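Local coordinates for cytoplasmic Protein STM1381 (Salmonella enterica subsp. enterica serovar Typhimurium, PDB 3SOZ) that is of unknown function but probably belongs to the class I glutamine amidotransferase-like proteins, related to the middle domain of A4 beta-galactosidases, at residues 176-185 with 213-221; 37-47 with 235-243. All coordinates share one frame; numbering follows the deposited sequence.

Contact 1. Residues 176-185 with 213-221; sequences WPPLLGYNKL and VCCFASDCS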
loop_
_atom_site.group_PDB
_atom_site.type_symbol
_atom_site.label_atom_id
_atom_site.label_comp_id
_atom_site.label_asym_id
_atom_site.label_seq_id
_atom_site.Cartn_x
_atom_site.Cartn_y
_atom_site.Cartn_z
ATOM N N TRP A 176 -28.208 -5.551 17.091
ATOM C CA TRP A 176 -27.699 -4.558 16.134
ATOM C C TRP A 176 -28.178 -4.813 14.702
ATOM O O TRP A 176 -28.390 -5.969 14.305
ATOM C CB TRP A 176 -26.184 -4.608 16.133
ATOM C CG TRP A 176 -25.519 -3.869 17.260
ATOM C CD1 TRP A 176 -25.246 -4.346 18.518
ATOM C CD2 TRP A 176 -24.980 -2.541 17.212
ATOM N NE1 TRP A 176 -24.582 -3.392 19.256
ATOM C CE2 TRP A 176 -24.408 -2.273 18.481
ATOM C CE3 TRP A 176 -24.912 -1.547 16.213
ATOM C CZ2 TRP A 176 -23.783 -1.043 18.780
ATOM C CZ3 TRP A 176 -24.307 -0.316 16.523
ATOM C CH2 TRP A 176 -23.747 -0.083 17.789
ATOM N N PRO A 177 -28.339 -3.738 13.905
ATOM C CA PRO A 177 -28.595 -3.997 12.475
ATOM C C PRO A 177 -27.284 -4.439 11.808
ATOM O O PRO A 177 -26.194 -4.206 12.373
ATOM C CB PRO A 177 -29.064 -2.651 11.938
ATOM C CG PRO A 177 -28.865 -1.650 13.100
ATOM C CD PRO A 177 -28.126 -2.307 14.187
ATOM N N PRO A 178 -27.369 -5.113 10.641
ATOM C CA PRO A 178 -26.102 -5.580 10.072
ATOM C C PRO A 178 -25.268 -4.421 9.487
ATOM O O PRO A 178 -25.813 -3.466 8.950
ATOM C CB PRO A 178 -26.558 -6.537 8.971
ATOM C CG PRO A 178 -27.876 -5.974 8.550
ATOM C CD PRO A 178 -28.522 -5.487 9.792
ATOM N N LEU A 179 -23.953 -4.511 9.611
ATOM C CA LEU A 179 -23.051 -3.570 8.946
ATOM C C LEU A 179 -22.314 -4.374 7.876
ATOM O O LEU A 179 -22.145 -5.580 8.059
ATOM C CB LEU A 179 -22.082 -2.955 9.964
ATOM C CG LEU A 179 -22.714 -2.101 11.075
ATOM C CD1 LEU A 179 -21.760 -1.972 12.212
ATOM C CD2 LEU A 179 -23.134 -0.724 10.628
ATOM N N LEU A 180 -21.868 -3.712 6.797
ATOM C CA LEU A 180 -21.193 -4.375 5.686
ATOM C C LEU A 180 -19.653 -4.402 5.723
ATOM O O LEU A 180 -19.004 -4.961 4.805
ATOM C CB LEU A 180 -21.688 -3.824 4.369
ATOM C CG LEU A 180 -23.195 -3.906 4.158
ATOM C CD1 LEU A 180 -23.542 -3.505 2.741
ATOM C CD2 LEU A 180 -23.604 -5.320 4.378
ATOM N N GLY A 181 -19.065 -3.832 6.774
ATOM C CA GLY A 181 -17.646 -3.990 6.996
ATOM C C GLY A 181 -17.201 -3.119 8.156
ATOM O O GLY A 181 -17.997 -2.352 8.700
ATOM N N TYR A 182 -15.936 -3.247 8.557
ATOM C CA TYR A 182 -15.400 -2.431 9.621
ATOM C C TYR A 182 -13.881 -2.477 9.536
ATOM O O TYR A 182 -13.298 -3.318 8.844
ATOM C CB TYR A 182 -15.861 -2.951 11.024
ATOM C CG TYR A 182 -15.408 -4.380 11.318
ATOM C CD1 TYR A 182 -16.131 -5.452 10.853
ATOM C CD2 TYR A 182 -14.246 -4.644 12.003
ATOM C CE1 TYR A 182 -15.742 -6.736 11.069
ATOM C CE2 TYR A 182 -13.837 -5.957 12.211
ATOM C CZ TYR A 182 -14.612 -6.990 11.713
ATOM O OH TYR A 182 -14.261 -8.312 11.880
ATOM N N ASN A 183 -13.259 -1.570 10.277
ATOM C CA ASN A 183 -11.838 -1.594 10.499
ATOM C C ASN A 183 -11.508 -2.538 11.654
ATOM O O ASN A 183 -12.097 -2.472 12.720
ATOM C CB ASN A 183 -11.358 -0.183 10.812
ATOM C CG ASN A 183 -11.399 0.742 9.607
ATOM O OD1 ASN A 183 -12.286 1.595 9.474
ATOM N ND2 ASN A 183 -10.409 0.593 8.729
ATOM N N LYS A 184 -10.542 -3.416 11.438
ATOM C CA LYS A 184 -10.192 -4.408 12.408
ATOM C C LYS A 184 -9.207 -3.735 13.309
ATOM O O LYS A 184 -8.190 -3.238 12.822
ATOM C CB LYS A 184 -9.524 -5.591 11.738
ATOM C CG LYS A 184 -9.071 -6.656 12.700
ATOM C CD LYS A 184 -8.524 -7.868 11.972
ATOM C CE LYS A 184 -8.013 -8.912 12.987
ATOM N NZ LYS A 184 -7.813 -10.230 12.316
ATOM N N LEU A 185 -9.543 -3.742 14.610
ATOM C CA LEU A 185 -8.764 -3.179 15.696
ATOM C C LEU A 185 -8.610 -4.158 16.867
ATOM O O LEU A 185 -9.217 -5.237 16.929
ATOM C CB LEU A 185 -9.426 -1.904 16.205
ATOM C CG LEU A 185 -9.656 -0.873 15.103
ATOM C CD1 LEU A 185 -10.739 0.062 15.463
ATOM C CD2 LEU A 185 -8.401 -0.137 14.859
ATOM N N VAL A 213 -11.878 9.396 24.801
ATOM C CA VAL A 213 -11.773 8.990 23.386
ATOM C C VAL A 213 -12.718 7.867 23.036
ATOM O O VAL A 213 -12.924 6.938 23.815
ATOM C CB VAL A 213 -10.352 8.468 22.972
ATOM C CG1 VAL A 213 -10.112 8.692 21.475
ATOM C CG2 VAL A 213 -9.274 9.139 23.739
ATOM N N CYS A 214 -13.241 7.918 21.821
ATOM C CA CYS A 214 -14.073 6.838 21.332
ATOM C C CYS A 214 -13.765 6.483 19.859
ATOM O O CYS A 214 -13.599 7.363 19.005
ATOM C CB CYS A 214 -15.537 7.215 21.539
ATOM S SG CYS A 214 -16.720 6.016 20.984
ATOM N N CYS A 215 -13.663 5.180 19.608
ATOM C CA CYS A 215 -13.504 4.609 18.291
ATOM C C CYS A 215 -14.697 3.755 17.953
ATOM O O CYS A 215 -15.088 2.876 18.719
ATOM C CB CYS A 215 -12.290 3.727 18.259
ATOM S SG CYS A 215 -10.828 4.691 18.412
ATOM N N PHE A 216 -15.274 4.023 16.796
ATOM C CA PHE A 216 -16.329 3.206 16.265
ATOM C C PHE A 216 -15.771 2.593 14.980
ATOM O O PHE A 216 -15.325 3.323 14.090
ATOM C CB PHE A 216 -17.592 4.060 16.021
ATOM C CG PHE A 216 -18.711 3.295 15.414
ATOM C CD1 PHE A 216 -19.498 2.455 16.194
ATOM C CD2 PHE A 216 -18.933 3.342 14.044
ATOM C CE1 PHE A 216 -20.514 1.700 15.609
ATOM C CE2 PHE A 216 -19.947 2.597 13.463
ATOM C CZ PHE A 216 -20.732 1.778 14.241
ATOM N N ALA A 217 -15.780 1.266 14.891
ATOM C CA ALA A 217 -14.973 0.544 13.882
ATOM C C ALA A 217 -15.591 0.448 12.499
ATOM O O ALA A 217 -15.003 -0.175 11.612
ATOM C CB ALA A 217 -14.600 -0.841 14.359
ATOM N N SER A 218 -16.758 1.054 12.315
ATOM C CA SER A 218 -17.481 0.940 11.063
ATOM C C SER A 218 -17.795 2.338 10.616
ATOM O O SER A 218 -17.237 3.287 11.139
ATOM C CB SER A 218 -18.758 0.124 11.224
ATOM O OG SER A 218 -19.327 -0.218 9.972
ATOM N N ASP A 219 -18.659 2.467 9.635
ATOM C CA ASP A 219 -18.868 3.734 8.990
ATOM C C ASP A 219 -20.258 4.168 9.403
ATOM O O ASP A 219 -21.168 3.361 9.520
ATOM C CB ASP A 219 -18.803 3.553 7.470
ATOM C CG ASP A 219 -18.534 4.860 6.703
ATOM O OD1 ASP A 219 -19.037 5.949 7.030
ATOM O OD2 ASP A 219 -17.821 4.785 5.697
ATOM N N CYS A 220 -20.418 5.449 9.643
ATOM C CA CYS A 220 -21.734 5.989 9.898
ATOM C C CYS A 220 -22.518 6.176 8.577
ATOM O O CYS A 220 -23.594 6.742 8.572
ATOM C CB CYS A 220 -21.570 7.325 10.622
ATOM S SG CYS A 220 -20.830 8.572 9.512
ATOM N N SER A 221 -21.978 5.716 7.456
ATOM C CA SER A 221 -22.643 5.960 6.153
ATOM C C SER A 221 -22.240 4.903 5.142
ATOM O O SER A 221 -21.494 4.011 5.492
ATOM C CB SER A 221 -22.372 7.399 5.625
ATOM O OG SER A 221 -21.068 7.825 5.955
#
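Ala-217 and Ser-218 meet Gly-181 and Asn-183 where strand 211-216, which pairs in parallel with 113-117 in the central sheet of this glutamine amidotransferase-like fold, gives way to a loop. Two carbonyls, one from each segment, are gripped in turn. The amide of Asn-183 gives a hydrogen bond to Ala-217 O, N to O 2.6 Å. Ser-218 answers through its hydroxyl: with OG opposite the backbone N (chi1 -168°), it reaches Gly-181 O at 2.8 Å, almost in line with the C=O bond.

Apolar groups flank this polar pair. Leu-179 brings CD1 alongside the serine, 3.7 Å from Ser-218 OG, and touches the Phe-216 ring obliquely. Trp-176 sets CH2 near the plane of that phenylalanine, at its edge, 4.3 Å from Phe-216 CE1. On the other flank Leu-185 CD1 packs on Ala-217 CB. The hydroxyl of Tyr-182 leads off to Asp-200 and Asn-198, while Asn-183 OD1 accepts from the amide of Gly-119, so the loop after strand 113-117 is tied in too. At the root of the tyrosine side chain, Tyr-182 CB lies 4.1 Å from Ala-217 CB.

Contact 2. Residues 37-47 with 235-243; sequences YLLSCLRQGNI and YATFWCNVL
Two tyrosines, Tyr-37 and Tyr-235, lie with their ring planes only 21° apart yet hardly overlap. The rings have slid past each other in opposite directions, leaving their centroids 5.4 Å apart, and the contact is made by the CD2 and CE2 side of each. Tyr-235 CE2 lies at the edge of the Tyr-37 ring, near its plane. Both side chains have CG opposite the backbone N, which carries both rings out from their helices to meet side by side. Cys-41 links them: its sulfur sits over the rim of one face of Tyr-37 and at the edge of Tyr-235, a sulfur-aromatic contact, while SG also presses on Ala-236 CB at 3.6 Å.

One residue after Tyr-37, Leu-38 crosses Trp-239 at about a right angle and lays a methyl over the indole. This CH-pi contact puts Leu-38 CD1 3.6 Å from the centroid of the five-membered ring of Trp-239. Leu-42 follows with CD1 against Trp-239 CB and CD2 against Leu-243 CD2, the latter pair 3.6 Å apart. Beyond the type II turn from Leu-42 to Gly-45, Ile-47 sends CD1 to the same leucine methyl, 3.8 Å from Leu-243 CD2. Cys-240 SG points into the bend, among Cys-41 O, Gly-45 CA and Ile-47 CD1.

No hydrogen bond spans the two segments; they are joined by packing, mostly of side chains. The axes of helices 37-42 and 235-243 approach to 9.4 Å and cross at -69°. Both helices rest on the central sheet: Leu-38, and Ile-47 beyond the turn, touch strand 5-10, Trp-239, Val-242 and Leu-243 cover strand 113-117, and helix 227-230 borders Tyr-235 and Trp-239.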
loop_
_atom_site.group_PDB
_atom_site.type_symbol
_atom_site.label_atom_id
_atom_site.label_comp_id
_atom_site.label_asym_id
_atom_site.label_seq_id
_atom_site.Cartn_x
_atom_site.Cartn_y
_atom_site.Cartn_z
ATOM N N TYR A 37 -27.007 12.890 6.748
ATOM C CA TYR A 37 -27.985 12.287 7.633
ATOM C C TYR A 37 -27.539 12.407 9.085
ATOM O O TYR A 37 -28.225 13.027 9.886
ATOM C CB TYR A 37 -28.274 10.831 7.264
ATOM C CG TYR A 37 -29.456 10.296 8.043
ATOM C CD1 TYR A 37 -30.730 10.867 7.901
ATOM C CD2 TYR A 37 -29.293 9.244 8.958
ATOM C CE1 TYR A 37 -31.817 10.395 8.648
ATOM C CE2 TYR A 37 -30.360 8.761 9.701
ATOM C CZ TYR A 37 -31.618 9.337 9.548
ATOM O OH TYR A 37 -32.667 8.840 10.294
ATOM N N LEU A 38 -26.376 11.849 9.406
ATOM C CA LEU A 38 -25.794 11.911 10.755
ATOM C C LEU A 38 -25.682 13.316 11.370
ATOM O O LEU A 38 -25.833 13.496 12.571
ATOM C CB LEU A 38 -24.422 11.240 10.750
ATOM C CG LEU A 38 -23.655 11.321 12.057
ATOM C CD1 LEU A 38 -24.444 10.618 13.147
ATOM C CD2 LEU A 38 -22.259 10.751 11.934
ATOM N N LEU A 39 -25.402 14.306 10.547
ATOM C CA LEU A 39 -25.376 15.673 11.023
ATOM C C LEU A 39 -26.772 16.205 11.342
ATOM O O LEU A 39 -26.995 16.746 12.431
ATOM C CB LEU A 39 -24.673 16.571 10.023
ATOM C CG LEU A 39 -23.255 17.008 10.361
ATOM C CD1 LEU A 39 -22.394 15.931 11.018
ATOM C CD2 LEU A 39 -22.656 17.488 9.072
ATOM N N SER A 40 -27.712 16.037 10.415
ATOM C CA SER A 40 -29.104 16.383 10.696
ATOM C C SER A 40 -29.581 15.697 11.976
ATOM O O SER A 40 -30.408 16.255 12.690
ATOM C CB SER A 40 -30.031 16.029 9.524
ATOM O OG SER A 40 -30.559 14.708 9.644
ATOM N N CYS A 41 -29.040 14.505 12.258
ATOM C CA CYS A 41 -29.356 13.712 13.466
ATOM C C CYS A 41 -28.757 14.242 14.768
ATOM O O CYS A 41 -29.358 14.139 15.834
ATOM C CB CYS A 41 -28.856 12.279 13.287
ATOM S SG CYS A 41 -30.064 11.117 12.674
ATOM N N LEU A 42 -27.542 14.758 14.665
ATOM C CA LEU A 42 -26.810 15.299 15.795
ATOM C C LEU A 42 -27.428 16.603 16.241
ATOM O O LEU A 42 -27.668 16.792 17.432
ATOM C CB LEU A 42 -25.341 15.468 15.432
ATOM C CG LEU A 42 -24.525 14.325 16.014
ATOM C CD1 LEU A 42 -25.370 13.089 16.115
ATOM C CD2 LEU A 42 -23.242 14.063 15.246
ATOM N N ARG A 43 -27.693 17.491 15.281
ATOM C CA ARG A 43 -28.571 18.641 15.495
ATOM C C ARG A 43 -29.948 18.051 15.708
ATOM O O ARG A 43 -30.188 16.907 15.328
ATOM C CB ARG A 43 -28.586 19.552 14.265
ATOM C CG ARG A 43 -27.208 20.068 13.810
ATOM C CD ARG A 43 -27.335 20.950 12.563
ATOM N NE ARG A 43 -26.348 20.605 11.533
ATOM C CZ ARG A 43 -25.324 21.373 11.143
ATOM N NH1 ARG A 43 -25.104 22.577 11.680
ATOM N NH2 ARG A 43 -24.516 20.932 10.192
ATOM N N GLN A 44 -30.865 18.786 16.321
ATOM C CA GLN A 44 -32.192 18.201 16.544
ATOM C C GLN A 44 -32.137 17.133 17.675
ATOM O O GLN A 44 -33.175 16.737 18.221
ATOM C CB GLN A 44 -32.781 17.668 15.207
ATOM C CG GLN A 44 -34.088 16.836 15.285
ATOM C CD GLN A 44 -33.857 15.316 15.145
ATOM O OE1 GLN A 44 -33.389 14.634 16.076
ATOM N NE2 GLN A 44 -34.199 14.783 13.972
ATOM N N GLY A 45 -30.929 16.683 18.016
ATOM C CA GLY A 45 -30.662 16.101 19.330
ATOM C C GLY A 45 -30.004 17.179 20.193
ATOM O O GLY A 45 -29.215 16.872 21.090
ATOM N N ASN A 46 -30.341 18.448 19.914
ATOM C CA ASN A 46 -29.673 19.652 20.477
ATOM C C ASN A 46 -28.179 19.487 20.633
ATOM O O ASN A 46 -27.626 19.619 21.736
ATOM C CB ASN A 46 -30.257 20.137 21.822
ATOM C CG ASN A 46 -31.765 20.047 21.886
ATOM O OD1 ASN A 46 -32.306 19.524 22.867
ATOM N ND2 ASN A 46 -32.455 20.543 20.850
ATOM N N ILE A 47 -27.533 19.163 19.522
ATOM C CA ILE A 47 -26.102 19.297 19.453
ATOM C C ILE A 47 -25.775 20.376 18.431
ATOM O O ILE A 47 -26.303 20.395 17.315
ATOM C CB ILE A 47 -25.374 17.961 19.218
ATOM C CG1 ILE A 47 -25.552 17.055 20.439
ATOM C CG2 ILE A 47 -23.877 18.210 18.980
ATOM C CD1 ILE A 47 -24.924 15.680 20.315
ATOM N N TYR A 235 -30.668 4.676 15.890
ATOM C CA TYR A 235 -29.563 5.300 15.177
ATOM C C TYR A 235 -29.184 6.661 15.756
ATOM O O TYR A 235 -28.074 6.812 16.256
ATOM C CB TYR A 235 -29.844 5.356 13.652
ATOM C CG TYR A 235 -28.712 5.951 12.803
ATOM C CD1 TYR A 235 -27.551 5.224 12.534
ATOM C CD2 TYR A 235 -28.814 7.245 12.274
ATOM C CE1 TYR A 235 -26.520 5.768 11.767
ATOM C CE2 TYR A 235 -27.780 7.805 11.514
ATOM C CZ TYR A 235 -26.642 7.064 11.258
ATOM O OH TYR A 235 -25.634 7.618 10.504
ATOM N N ALA A 236 -30.104 7.628 15.716
ATOM C CA ALA A 236 -29.832 9.004 16.195
ATOM C C ALA A 236 -29.375 9.069 17.675
ATOM O O ALA A 236 -28.293 9.564 18.001
ATOM C CB ALA A 236 -31.038 9.896 15.957
ATOM N N THR A 237 -30.192 8.517 18.555
ATOM C CA THR A 237 -29.866 8.443 19.961
ATOM C C THR A 237 -28.505 7.777 20.171
ATOM O O THR A 237 -27.754 8.133 21.088
ATOM C CB THR A 237 -30.974 7.661 20.723
ATOM O OG1 THR A 237 -32.211 8.375 20.598
ATOM C CG2 THR A 237 -30.623 7.494 22.201
ATOM N N PHE A 238 -28.182 6.802 19.339
ATOM C CA PHE A 238 -26.951 6.106 19.575
ATOM C C PHE A 238 -25.759 7.056 19.463
ATOM O O PHE A 238 -24.816 6.947 20.239
ATOM C CB PHE A 238 -26.778 4.937 18.624
ATOM C CG PHE A 238 -25.372 4.474 18.514
ATOM C CD1 PHE A 238 -24.838 3.623 19.472
ATOM C CD2 PHE A 238 -24.569 4.898 17.456
ATOM C CE1 PHE A 238 -23.528 3.182 19.382
ATOM C CE2 PHE A 238 -23.244 4.469 17.360
ATOM C CZ PHE A 238 -22.723 3.603 18.318
ATOM N N TRP A 239 -25.796 7.968 18.492
ATOM C CA TRP A 239 -24.662 8.865 18.275
ATOM C C TRP A 239 -24.676 9.984 19.305
ATOM O O TRP A 239 -23.650 10.293 19.914
ATOM C CB TRP A 239 -24.637 9.407 16.841
ATOM C CG TRP A 239 -24.340 8.344 15.802
ATOM C CD1 TRP A 239 -25.202 7.827 14.875
ATOM C CD2 TRP A 239 -23.089 7.672 15.594
ATOM N NE1 TRP A 239 -24.575 6.870 14.118
ATOM C CE2 TRP A 239 -23.275 6.759 14.535
ATOM C CE3 TRP A 239 -21.833 7.755 16.199
ATOM C CZ2 TRP A 239 -22.244 5.946 14.063
ATOM C CZ3 TRP A 239 -20.814 6.943 15.735
ATOM C CH2 TRP A 239 -21.027 6.044 14.682
ATOM N N CYS A 240 -25.845 10.570 19.532
ATOM C CA CYS A 240 -25.997 11.510 20.611
ATOM C C CYS A 240 -25.404 10.953 21.918
ATOM O O CYS A 240 -24.585 11.618 22.555
ATOM C CB CYS A 240 -27.457 11.911 20.750
ATOM S SG CYS A 240 -28.037 12.974 19.352
ATOM N N ASN A 241 -25.757 9.733 22.295
ATOM C CA ASN A 241 -25.167 9.150 23.489
ATOM C C ASN A 241 -23.663 9.037 23.409
ATOM O O ASN A 241 -22.990 9.197 24.423
ATOM C CB ASN A 241 -25.696 7.750 23.760
ATOM C CG ASN A 241 -26.998 7.735 24.568
ATOM O OD1 ASN A 241 -27.932 8.493 24.324
ATOM N ND2 ASN A 241 -27.066 6.806 25.517
ATOM N N VAL A 242 -23.123 8.727 22.230
ATOM C CA VAL A 242 -21.682 8.536 22.085
ATOM C C VAL A 242 -20.985 9.862 22.395
ATOM O O VAL A 242 -19.950 9.924 23.081
ATOM C CB VAL A 242 -21.303 8.091 20.642
ATOM C CG1 VAL A 242 -19.798 7.766 20.545
ATOM C CG2 VAL A 242 -22.097 6.882 20.235
ATOM N N LEU A 243 -21.577 10.912 21.853
ATOM C CA LEU A 243 -21.085 12.256 22.003
ATOM C C LEU A 243 -21.206 12.719 23.452
ATOM O O LEU A 243 -20.203 13.002 24.085
ATOM C CB LEU A 243 -21.830 13.172 21.038
ATOM C CG LEU A 243 -21.104 13.582 19.747
ATOM C CD1 LEU A 243 -19.969 12.643 19.339
ATOM C CD2 LEU A 243 -22.112 13.698 18.645
#

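How the contacts relate
After strand 5-10 and the hairpin of strands 14-21 and 24-31, the chain enters helix 36-42, then runs through strand 48-53 and most of the fold before helix 235-246 returns to make contact 2, which closes a loop of 187 residues. Contact 1 lies wholly within that span: 176-185 and 213-221 close a much shorter loop of 27 residues, largely strands. The loops therefore nest and do not cross. The contact centres are about 16 Å apart, yet they meet: Cys-220 O lies 2.9 Å from Tyr-235 OH, probably hydrogen-bonded, and Phe-216 CD2 packs on Trp-239 CH2. Segment 213-221 thus joins strand 175-187 to the helix pair through the central sheet.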